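Local coordinates for protein saframycin Mx1 synthetase B (Legionella pneumophila subsp. pneumophila, PDB 3KXW) that belongs to the AMP-binding enzyme family of the ANL clan and holds 5'-O-[(S)-(dodecanoyloxy)(hydroxy)phosphoryl]adenosine in its pocket, at residues Gln45-Ala50 and Cys85-Cys90; Thr56-Gly61 and Ser157-Thr162. All coordinates share one frame; numbering follows the deposited sequence.

How the interactions relate
From the N terminus, helix 43-59 comes first and supplies a segment to both contacts: Gln45-Ala50 near its start and Thr56-Gly61 at its C-terminal end. Interaction 1 closes a loop of 34 residues when the chain, having passed through strand 67-71, returns in the end of helix 76-87 at Cys85-Cys90. Interaction 2 closes a wider loop of 95 residues, bringing the connection between strands 143-147 and 169-174 back to the helix. The segments alternate along the chain, so the two closures cross rather than nest. Their centres are about 10 Å apart, and Tyr87 of interaction 1 meets Trp159 of interaction 2, joining two helices and a surface loop.

Interaction 1: residues Gln45-Ala50 and Cys85-Cys90; sequences QLDQHA and CLYAGC
Tyr87 reaches across from the end of helix 76-87 and meets helix 43-59 in two ways, through its hydroxyl and through one ring face. Tyr87 OH donates to Asp47 OD1 at 2.6 Å. The carboxylate oxygen sits at the ring edge, in the ring plane, and accepts on its anti lone pair, the one away from OD2. The two side chains cross at about a right angle, with carboxylate and ring planes 48° apart. With chi1 at -180°, Asp47 swings its carboxylate away from the backbone N and over toward the phenol, and the turn at chi2 presents OD1 to it. Ala50, three residues further along the helix, points its methyl at the ring: CB stands 3.7 Å from the centroid of the Tyr87 ring, only 11° off the normal, a CH-pi contact over the centre of the face. Edge and face are thus both used by a single helix. Helix 76-87 is the crossover of a beta-alpha-beta unit, running between the parallel neighbouring strands 67-71 and 91-95, and Tyr87 lies in its last turn. The helix ends in a Schellman motif: Cys90 N bonds to Cys85 O at 3.0 Å and Gly89 N to Leu86 O at 2.9 Å, with Gly89 at positive phi, and the chain then turns into strand 91-95. Cys85 packs against Val68 and Leu70 of strand 67-71. The second carboxylate oxygen of Asp47 forms a salt bridge with Lys51, which would be expected to favour the charged form of this buried acid. Helix 13-23 packs on both partners, with Val14 and Val17 against Tyr87 and Arg18 and Ala21 against Asp47.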
loop_
_atom_site.group_PDB
_atom_site.type_symbol
_atom_site.label_atom_id
_atom_site.label_comp_id
_atom_site.label_asym_id
_atom_site.label_seq_id
_atom_site.Cartn_x
_atom_site.Cartn_y
_atom_site.Cartn_z
ATOM N N GLN A 45 6.123 -26.421 5.776
ATOM C CA GLN A 45 5.603 -25.807 7.007
ATOM C C GLN A 45 4.377 -24.921 6.754
ATOM O O GLN A 45 3.364 -24.994 7.473
ATOM C CB GLN A 45 6.693 -24.991 7.703
ATOM C CG GLN A 45 7.822 -25.824 8.318
ATOM C CD GLN A 45 8.911 -24.944 8.923
ATOM O OE1 GLN A 45 9.479 -24.088 8.247
ATOM N NE2 GLN A 45 9.200 -25.155 10.209
ATOM N N LEU A 46 4.478 -24.071 5.738
ATOM C CA LEU A 46 3.366 -23.209 5.374
ATOM C C LEU A 46 2.095 -24.030 5.100
ATOM O O LEU A 46 1.013 -23.741 5.615
ATOM C CB LEU A 46 3.765 -22.377 4.153
ATOM C CG LEU A 46 2.742 -21.412 3.574
ATOM C CD1 LEU A 46 2.296 -20.398 4.620
ATOM C CD2 LEU A 46 3.285 -20.721 2.304
ATOM N N ASP A 47 2.225 -25.059 4.278
ATOM C CA ASP A 47 1.111 -25.971 4.001
ATOM C C ASP A 47 0.564 -26.641 5.290
ATOM O O ASP A 47 -0.665 -26.716 5.498
ATOM C CB ASP A 47 1.607 -27.024 3.000
ATOM C CG ASP A 47 0.552 -28.040 2.616
ATOM O OD1 ASP A 47 -0.529 -27.650 2.145
ATOM O OD2 ASP A 47 0.847 -29.242 2.749
ATOM N N GLN A 48 1.449 -27.124 6.159
ATOM C CA GLN A 48 0.980 -27.762 7.398
ATOM C C GLN A 48 0.241 -26.771 8.323
ATOM O O GLN A 48 -0.826 -27.095 8.861
ATOM C CB GLN A 48 2.113 -28.488 8.159
ATOM C CG GLN A 48 2.600 -29.804 7.494
ATOM C CD GLN A 48 1.467 -30.769 7.176
ATOM O OE1 GLN A 48 1.208 -31.075 6.012
ATOM N NE2 GLN A 48 0.809 -31.275 8.204
ATOM N N HIS A 49 0.805 -25.576 8.518
ATOM C CA HIS A 49 0.120 -24.546 9.313
ATOM C C HIS A 49 -1.238 -24.163 8.730
ATOM O O HIS A 49 -2.226 -24.090 9.447
ATOM C CB HIS A 49 0.998 -23.295 9.503
ATOM C CG HIS A 49 2.067 -23.477 10.534
ATOM N ND1 HIS A 49 1.802 -23.466 11.886
ATOM C CD2 HIS A 49 3.396 -23.705 10.414
ATOM C CE1 HIS A 49 2.922 -23.669 12.557
ATOM N NE2 HIS A 49 3.904 -23.826 11.688
ATOM N N ALA A 50 -1.284 -23.938 7.417
ATOM C CA ALA A 50 -2.537 -23.625 6.734
ATOM C C ALA A 50 -3.599 -24.698 6.938
ATOM O O ALA A 50 -4.777 -24.395 7.206
ATOM C CB ALA A 50 -2.289 -23.360 5.233
ATOM N N CYS A 85 -7.274 -19.523 5.997
ATOM C CA CYS A 85 -8.622 -19.126 5.563
ATOM C C CYS A 85 -8.924 -19.663 4.178
ATOM O O CYS A 85 -9.993 -20.218 3.937
ATOM C CB CYS A 85 -8.804 -17.605 5.542
ATOM S SG CYS A 85 -8.863 -16.854 7.149
ATOM N N LEU A 86 -7.995 -19.479 3.249
ATOM C CA LEU A 86 -8.232 -19.938 1.894
ATOM C C LEU A 86 -8.436 -21.459 1.826
ATOM O O LEU A 86 -9.295 -21.940 1.087
ATOM C CB LEU A 86 -7.094 -19.526 0.938
ATOM C CG LEU A 86 -6.799 -18.032 0.760
ATOM C CD1 LEU A 86 -6.018 -17.751 -0.516
ATOM C CD2 LEU A 86 -8.044 -17.194 0.845
ATOM N N TYR A 87 -7.616 -22.208 2.561
ATOM C CA TYR A 87 -7.753 -23.661 2.593
ATOM C C TYR A 87 -9.110 -24.104 3.121
ATOM O O TYR A 87 -9.553 -25.192 2.801
ATOM C CB TYR A 87 -6.696 -24.295 3.479
ATOM C CG TYR A 87 -5.335 -24.551 2.855
ATOM C CD1 TYR A 87 -4.602 -23.540 2.243
ATOM C CD2 TYR A 87 -4.750 -25.810 2.954
ATOM C CE1 TYR A 87 -3.318 -23.793 1.723
ATOM C CE2 TYR A 87 -3.481 -26.075 2.425
ATOM C CZ TYR A 87 -2.769 -25.062 1.823
ATOM O OH TYR A 87 -1.504 -25.364 1.333
ATOM N N ALA A 88 -9.740 -23.287 3.954
ATOM C CA ALA A 88 -11.080 -23.600 4.457
ATOM C C ALA A 88 -12.195 -23.103 3.534
ATOM O O ALA A 88 -13.376 -23.305 3.818
ATOM C CB ALA A 88 -11.261 -23.027 5.854
ATOM N N GLY A 89 -11.832 -22.456 2.434
ATOM C CA GLY A 89 -12.809 -21.846 1.550
ATOM C C GLY A 89 -13.466 -20.612 2.150
ATOM O O GLY A 89 -14.494 -20.143 1.658
ATOM N N CYS A 90 -12.872 -20.083 3.214
ATOM C CA CYS A 90 -13.389 -18.884 3.858
ATOM C C CYS A 90 -12.783 -17.635 3.217
ATOM O O CYS A 90 -11.719 -17.700 2.603
ATOM C CB CYS A 90 -13.094 -18.913 5.367
ATOM S SG CYS A 90 -13.955 -20.286 6.238
#

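Interaction 2: residues Thr56-Gly61 and Ser157-Thr162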
loop_
_atom_site.group_PDB
_atom_site.type_symbol
_atom_site.label_atom_id
_atom_site.label_comp_id
_atom_site.label_asym_id
_atom_site.label_seq_id
_atom_site.Cartn_x
_atom_site.Cartn_y
_atom_site.Cartn_z
ATOM N N THR A 56 -9.147 -26.134 12.190
ATOM C CA THR A 56 -9.714 -25.438 13.332
ATOM C C THR A 56 -10.930 -24.591 12.936
ATOM O O THR A 56 -11.975 -24.632 13.594
ATOM C CB THR A 56 -8.669 -24.557 14.023
ATOM O OG1 THR A 56 -7.545 -25.362 14.387
ATOM C CG2 THR A 56 -9.267 -23.902 15.256
ATOM N N LEU A 57 -10.805 -23.834 11.849
ATOM C CA LEU A 57 -11.946 -23.052 11.360
ATOM C C LEU A 57 -13.152 -23.956 11.072
ATOM O O LEU A 57 -14.290 -23.665 11.448
ATOM C CB LEU A 57 -11.544 -22.264 10.087
ATOM C CG LEU A 57 -10.602 -21.082 10.300
ATOM C CD1 LEU A 57 -10.158 -20.471 8.948
ATOM C CD2 LEU A 57 -11.266 -20.013 11.186
ATOM N N GLN A 58 -12.893 -25.064 10.390
ATOM C CA GLN A 58 -13.953 -26.012 10.090
ATOM C C GLN A 58 -14.552 -26.600 11.374
ATOM O O GLN A 58 -15.786 -26.713 11.499
ATOM C CB GLN A 58 -13.420 -27.104 9.158
ATOM C CG GLN A 58 -13.143 -26.603 7.747
ATOM C CD GLN A 58 -12.416 -27.631 6.893
ATOM O OE1 GLN A 58 -11.697 -28.493 7.403
ATOM N NE2 GLN A 58 -12.578 -27.521 5.591
ATOM N N ALA A 59 -13.692 -26.929 12.338
ATOM C CA ALA A 59 -14.155 -27.525 13.586
ATOM C C ALA A 59 -15.017 -26.539 14.357
ATOM O O ALA A 59 -15.908 -26.940 15.115
ATOM C CB ALA A 59 -12.967 -27.967 14.457
ATOM N N GLU A 60 -14.764 -25.251 14.147
ATOM C CA GLU A 60 -15.506 -24.207 14.849
ATOM C C GLU A 60 -16.736 -23.708 14.102
ATOM O O GLU A 60 -17.366 -22.731 14.517
ATOM C CB GLU A 60 -14.584 -23.031 15.172
ATOM C CG GLU A 60 -13.505 -23.371 16.177
ATOM C CD GLU A 60 -14.082 -23.618 17.553
ATOM O OE1 GLU A 60 -14.873 -22.772 18.018
ATOM O OE2 GLU A 60 -13.755 -24.653 18.166
ATOM N N GLY A 61 -17.078 -24.369 13.007
ATOM C CA GLY A 61 -18.333 -24.110 12.341
ATOM C C GLY A 61 -18.247 -23.148 11.170
ATOM O O GLY A 61 -19.267 -22.856 10.569
ATOM N N SER A 157 -3.893 -32.949 9.781
ATOM C CA SER A 157 -4.421 -34.099 9.045
ATOM C C SER A 157 -5.939 -34.148 9.139
ATOM O O SER A 157 -6.579 -34.933 8.448
ATOM C CB SER A 157 -3.816 -35.426 9.546
ATOM O OG SER A 157 -4.285 -35.741 10.847
ATOM N N SER A 158 -6.520 -33.310 9.992
ATOM C CA SER A 158 -7.966 -33.272 10.094
ATOM C C SER A 158 -8.627 -32.370 9.040
ATOM O O SER A 158 -9.855 -32.329 8.936
ATOM C CB SER A 158 -8.406 -32.869 11.497
ATOM O OG SER A 158 -8.228 -33.951 12.406
ATOM N N TRP A 159 -7.824 -31.659 8.252
ATOM C CA TRP A 159 -8.398 -30.700 7.306
ATOM C C TRP A 159 -9.251 -31.406 6.240
ATOM O O TRP A 159 -8.853 -32.436 5.713
ATOM C CB TRP A 159 -7.295 -29.863 6.653
ATOM C CG TRP A 159 -7.740 -29.037 5.469
ATOM C CD1 TRP A 159 -8.651 -28.011 5.473
ATOM C CD2 TRP A 159 -7.272 -29.150 4.120
ATOM N NE1 TRP A 159 -8.781 -27.486 4.209
ATOM C CE2 TRP A 159 -7.939 -28.164 3.361
ATOM C CE3 TRP A 159 -6.356 -29.992 3.475
ATOM C CZ2 TRP A 159 -7.725 -28.007 1.993
ATOM C CZ3 TRP A 159 -6.138 -29.821 2.109
ATOM C CH2 TRP A 159 -6.825 -28.839 1.386
ATOM N N GLN A 160 -10.420 -30.848 5.931
ATOM C CA GLN A 160 -11.237 -31.388 4.836
ATOM C C GLN A 160 -11.239 -30.422 3.658
ATOM O O GLN A 160 -11.816 -29.349 3.756
ATOM C CB GLN A 160 -12.675 -31.617 5.312
ATOM C CG GLN A 160 -12.785 -32.593 6.484
ATOM C CD GLN A 160 -12.820 -34.044 6.035
ATOM O OE1 GLN A 160 -12.684 -34.344 4.841
ATOM N NE2 GLN A 160 -13.016 -34.958 6.988
ATOM N N PRO A 161 -10.604 -30.805 2.540
ATOM C CA PRO A 161 -10.584 -29.965 1.337
ATOM C C PRO A 161 -12.007 -29.599 0.928
ATOM O O PRO A 161 -12.907 -30.438 1.032
ATOM C CB PRO A 161 -9.951 -30.864 0.269
ATOM C CG PRO A 161 -9.272 -31.977 1.029
ATOM C CD PRO A 161 -10.010 -32.136 2.321
ATOM N N THR A 162 -12.209 -28.363 0.485
ATOM C CA THR A 162 -13.512 -27.924 0.006
ATOM C C THR A 162 -13.437 -27.871 -1.512
ATOM O O THR A 162 -12.375 -28.066 -2.082
ATOM C CB THR A 162 -13.907 -26.541 0.599
ATOM O OG1 THR A 162 -13.018 -25.531 0.107
ATOM C CG2 THR A 162 -13.820 -26.564 2.121
HETATM O O HOH W 1 -11.850 -30.548 9.152
#
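The side-chain amide of Gln58 and the indole of Trp159 lie nearly parallel, their planes 15° apart, yet they meet obliquely rather than as a stack, with Gln58 OE1 3.6 Å from Trp159 CD1. One indole face is taken by the loop itself, Pro161 N standing 3.8 Å above the plane of the Trp159 ring. The polar atoms of the amide both bond to Gln160. Gln160 N donates to Gln58 OE1 at 3.1 Å, almost straight at 171° and in the carbonyl plane on a lone pair. Gln58 NE2 returns a bond of 2.7 Å to Gln160 O, close to the amide plane. One side chain therefore pairs with the N-H and C=O of a single extended residue, much as a neighbouring beta strand would, and this fixes which way round the amide lies. A water donates to both Gln58 OE1 and Ser158 O, so OE1 accepts twice. Thr162 CG2 packs 3.8 Å from Gln58 NE2. The Gln58 chain, extended beyond CG, spans the gap from the last turn of helix 43-59, which closes in a Schellman motif at Gly61. Trp159 reaches further inward, resting on Lys51 and Ala54 of the same helix and giving its NE1 hydrogen bond to Tyr87 O, at the end of helix 76-87. This surface contact thus lays the loop between strands 143-147 and 169-174 across both helices.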